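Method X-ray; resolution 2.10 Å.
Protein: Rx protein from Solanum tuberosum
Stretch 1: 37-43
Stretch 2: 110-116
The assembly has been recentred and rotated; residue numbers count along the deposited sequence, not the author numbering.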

# COMPACT_ATOMS: atom_id res chain seq x y z
N SER A 37 -11.55 -2.42 -4.71
CA SER A 37 -12.04 -1.85 -5.96
C SER A 37 -11.09 -2.11 -7.13
O SER A 37 -11.52 -2.50 -8.23
N LEU A 38 -9.79 -1.93 -6.89
CA LEU A 38 -8.81 -2.17 -7.94
C LEU A 38 -8.79 -3.65 -8.32
O LEU A 38 -8.63 -4.01 -9.50
N ARG A 39 -8.97 -4.51 -7.32
CA ARG A 39 -8.97 -5.95 -7.55
C ARG A 39 -10.18 -6.30 -8.40
O ARG A 39 -10.10 -7.12 -9.32
N ALA A 40 -11.30 -5.66 -8.08
CA ALA A 40 -12.54 -5.82 -8.83
C ALA A 40 -12.32 -5.46 -10.29
O ALA A 40 -12.85 -6.10 -11.20
N ILE A 41 -11.52 -4.42 -10.51
CA ILE A 41 -11.17 -4.02 -11.86
C ILE A 41 -10.36 -5.11 -12.56
O ILE A 41 -10.64 -5.44 -13.72
N LEU A 42 -9.38 -5.68 -11.87
CA LEU A 42 -8.57 -6.74 -12.48
C LEU A 42 -9.38 -7.95 -12.93
O LEU A 42 -9.16 -8.47 -14.03
N GLU A 43 -10.33 -8.38 -12.10
CA GLU A 43 -11.12 -9.57 -12.42
C GLU A 43 -12.02 -9.32 -13.63
O GLU A 43 -11.69 -9.72 -14.75
N THR A 110 -0.29 0.60 -12.12
CA THR A 110 -0.12 -0.65 -12.85
C THR A 110 -1.45 -1.17 -13.39
O THR A 110 -1.51 -1.71 -14.49
N VAL A 111 -2.52 -1.02 -12.62
CA VAL A 111 -3.83 -1.49 -13.04
C VAL A 111 -4.39 -0.64 -14.19
O VAL A 111 -5.04 -1.16 -15.10
N LYS A 112 -4.12 0.67 -14.15
CA LYS A 112 -4.52 1.53 -15.26
C LYS A 112 -3.77 1.18 -16.55
O LYS A 112 -4.37 1.08 -17.64
N GLN A 113 -2.47 0.95 -16.42
CA GLN A 113 -1.67 0.48 -17.54
C GLN A 113 -2.20 -0.87 -18.05
O GLN A 113 -2.20 -1.15 -19.25
N TRP A 114 -2.63 -1.70 -17.11
CA TRP A 114 -3.21 -3.00 -17.39
C TRP A 114 -4.44 -2.83 -18.26
O TRP A 114 -4.66 -3.60 -19.19
N MET A 115 -5.26 -1.83 -17.95
CA MET A 115 -6.45 -1.53 -18.74
C MET A 115 -6.08 -1.07 -20.15
O MET A 115 -6.68 -1.51 -21.15
N ALA A 116 -5.08 -0.20 -20.23
CA ALA A 116 -4.62 0.32 -21.51
C ALA A 116 -4.13 -0.80 -22.41
O ALA A 116 -4.38 -0.80 -23.62

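What lies at the apolar centre of the contact? Val111 does, a buried residue whose CA-to-CB bond points toward the other helix and which meets three side chains there. Its chi1 is t. CG1 of Val111 lies 3.7 Å from CG2 of Ile41 and 4.3 Å from CD2 of Leu38, while CG2 lies 3.8 Å from CD2 of Leu42, an atom that is also 4.4 Å from CG1 of Val111. Ile41 and Leu42 follow Leu38 by three and four residues, about one helical turn, so all three can reach Val111. The backbones come nearest here as well, with CA of Leu42 7.1 Å from CA of Val111. The two helices run in nearly the same direction, their axes inclined by 21° and 10.5 Å apart at closest approach, a gap that branched aliphatic side chains can fill.

How do the two leucines reach into this gap when neither is aimed straight at it? Both start sideways from the backbone, and both take chi1 m and chi2 t, which brings the ends of their side chains nearer to the opposing helix. Leu38 is buried but makes the looser contact, touching Val111 alone across the interface. Leu42 goes further: its CD2 also rests over one face of the Trp114 indole. That methyl carbon stands 4.2 Å from CD2 of Trp114, and CD2 of Leu42 is likewise 4.2 Å from the centroid of the five-membered ring of Trp114, only 7° off the ring normal. This is a CH-pi contact, the methyl sitting almost directly above the ring. Trp114 offers that face with its CA-to-CB bond directed toward the other stretch, chi1 t and chi2 at -75°.

What closes the contact beside Ile41? The CA-to-CB bond of Ile41 points toward the other helix, with chi1 m and chi2 t, and its CG2 methyl serves two partners, for besides Val111 it meets Met115, 3.6 Å from CG2 of Ile41 to SD of Met115. Met115 leaves its backbone sideways and then bends inward: chi1 at -140° and chi2 at 107° both fall between the usual wells, and chi3 is p. Met115 follows Val111 by one helical turn, with a backbone hydrogen bond of 2.9 Å from N of Met115 to O of Val111, so Ile41 can touch both.

Where are the polar groups? They stay at the margins, and no hydrogen bond joins the two stretches; the 298 Å² buried between them is held by apolar packing and the single CH-pi contact. The CA-to-CB bond of Arg39 points away, with chi1 and chi2 t and chi3 p, and its NH1 is hydrogen-bonded elsewhere in the structure, as is OG1 of Thr110. The CA-to-CB bond of Lys112 is sideways, and its chain is extended, with chi1 m and the other three angles t; its NZ finds a hydrogen-bond partner just beyond the stretches. Ser37, Glu43 and Gln113 are exposed and out of reach of the opposing helix.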

# COMPACT_ATOMS: atom_id res chain seq x y z
CB SER A 37 -12.28 -0.35 -5.78
OG SER A 37 -12.79 0.22 -6.97
CB LEU A 38 -7.42 -1.70 -7.48
CG LEU A 38 -7.22 -0.19 -7.38
CD1 LEU A 38 -5.97 0.15 -6.58
CD2 LEU A 38 -7.17 0.44 -8.76
CB ARG A 39 -9.03 -6.70 -6.22
CG ARG A 39 -8.92 -8.22 -6.37
CD ARG A 39 -9.23 -8.97 -5.07
NE ARG A 39 -10.63 -8.77 -4.66
CZ ARG A 39 -11.19 -9.32 -3.59
NH1 ARG A 39 -10.49 -10.14 -2.81
NH2 ARG A 39 -12.46 -9.08 -3.32
CB ALA A 40 -13.66 -4.99 -8.22
CB ILE A 41 -10.42 -2.70 -11.89
CG1 ILE A 41 -11.39 -1.55 -11.63
CG2 ILE A 41 -9.74 -2.49 -13.22
CD1 ILE A 41 -10.72 -0.22 -11.58
CB LEU A 42 -7.48 -7.23 -11.53
CG LEU A 42 -6.33 -6.33 -11.09
CD1 LEU A 42 -5.54 -7.01 -9.98
CD2 LEU A 42 -5.42 -6.06 -12.27
CB GLU A 43 -11.96 -10.00 -11.22
CG GLU A 43 -12.61 -11.37 -11.39
CD GLU A 43 -13.63 -11.68 -10.31
OE1 GLU A 43 -13.74 -10.90 -9.35
OE2 GLU A 43 -14.30 -12.73 -10.41
CB THR A 110 0.55 -1.74 -11.99
OG1 THR A 110 1.78 -1.23 -11.44
CG2 THR A 110 0.85 -2.97 -12.82
CB VAL A 111 -4.83 -1.54 -11.86
CG1 VAL A 111 -6.26 -1.70 -12.35
CG2 VAL A 111 -4.48 -2.68 -10.92
CB LYS A 112 -4.33 3.00 -14.90
CG LYS A 112 -5.39 3.52 -13.93
CD LYS A 112 -5.06 4.91 -13.40
CE LYS A 112 -6.12 5.37 -12.42
NZ LYS A 112 -5.72 6.63 -11.72
CB GLN A 113 -0.19 0.38 -17.17
CG GLN A 113 0.71 -0.05 -18.32
CD GLN A 113 2.18 -0.07 -17.94
OE1 GLN A 113 2.55 0.28 -16.82
NE2 GLN A 113 3.02 -0.49 -18.88
CB TRP A 114 -3.57 -3.70 -16.07
CG TRP A 114 -4.07 -5.11 -16.21
CD1 TRP A 114 -5.30 -5.50 -16.65
CD2 TRP A 114 -3.36 -6.31 -15.88
NE1 TRP A 114 -5.39 -6.88 -16.62
CE2 TRP A 114 -4.21 -7.39 -16.15
CE3 TRP A 114 -2.07 -6.56 -15.38
CZ2 TRP A 114 -3.82 -8.72 -15.95
CZ3 TRP A 114 -1.69 -7.88 -15.18
CH2 TRP A 114 -2.56 -8.94 -15.46
CB MET A 115 -7.31 -0.48 -18.05
CG MET A 115 -8.79 -0.74 -18.14
SD MET A 115 -9.43 -1.28 -16.55
CE MET A 115 -8.96 0.11 -15.52
CB ALA A 116 -3.54 1.37 -21.31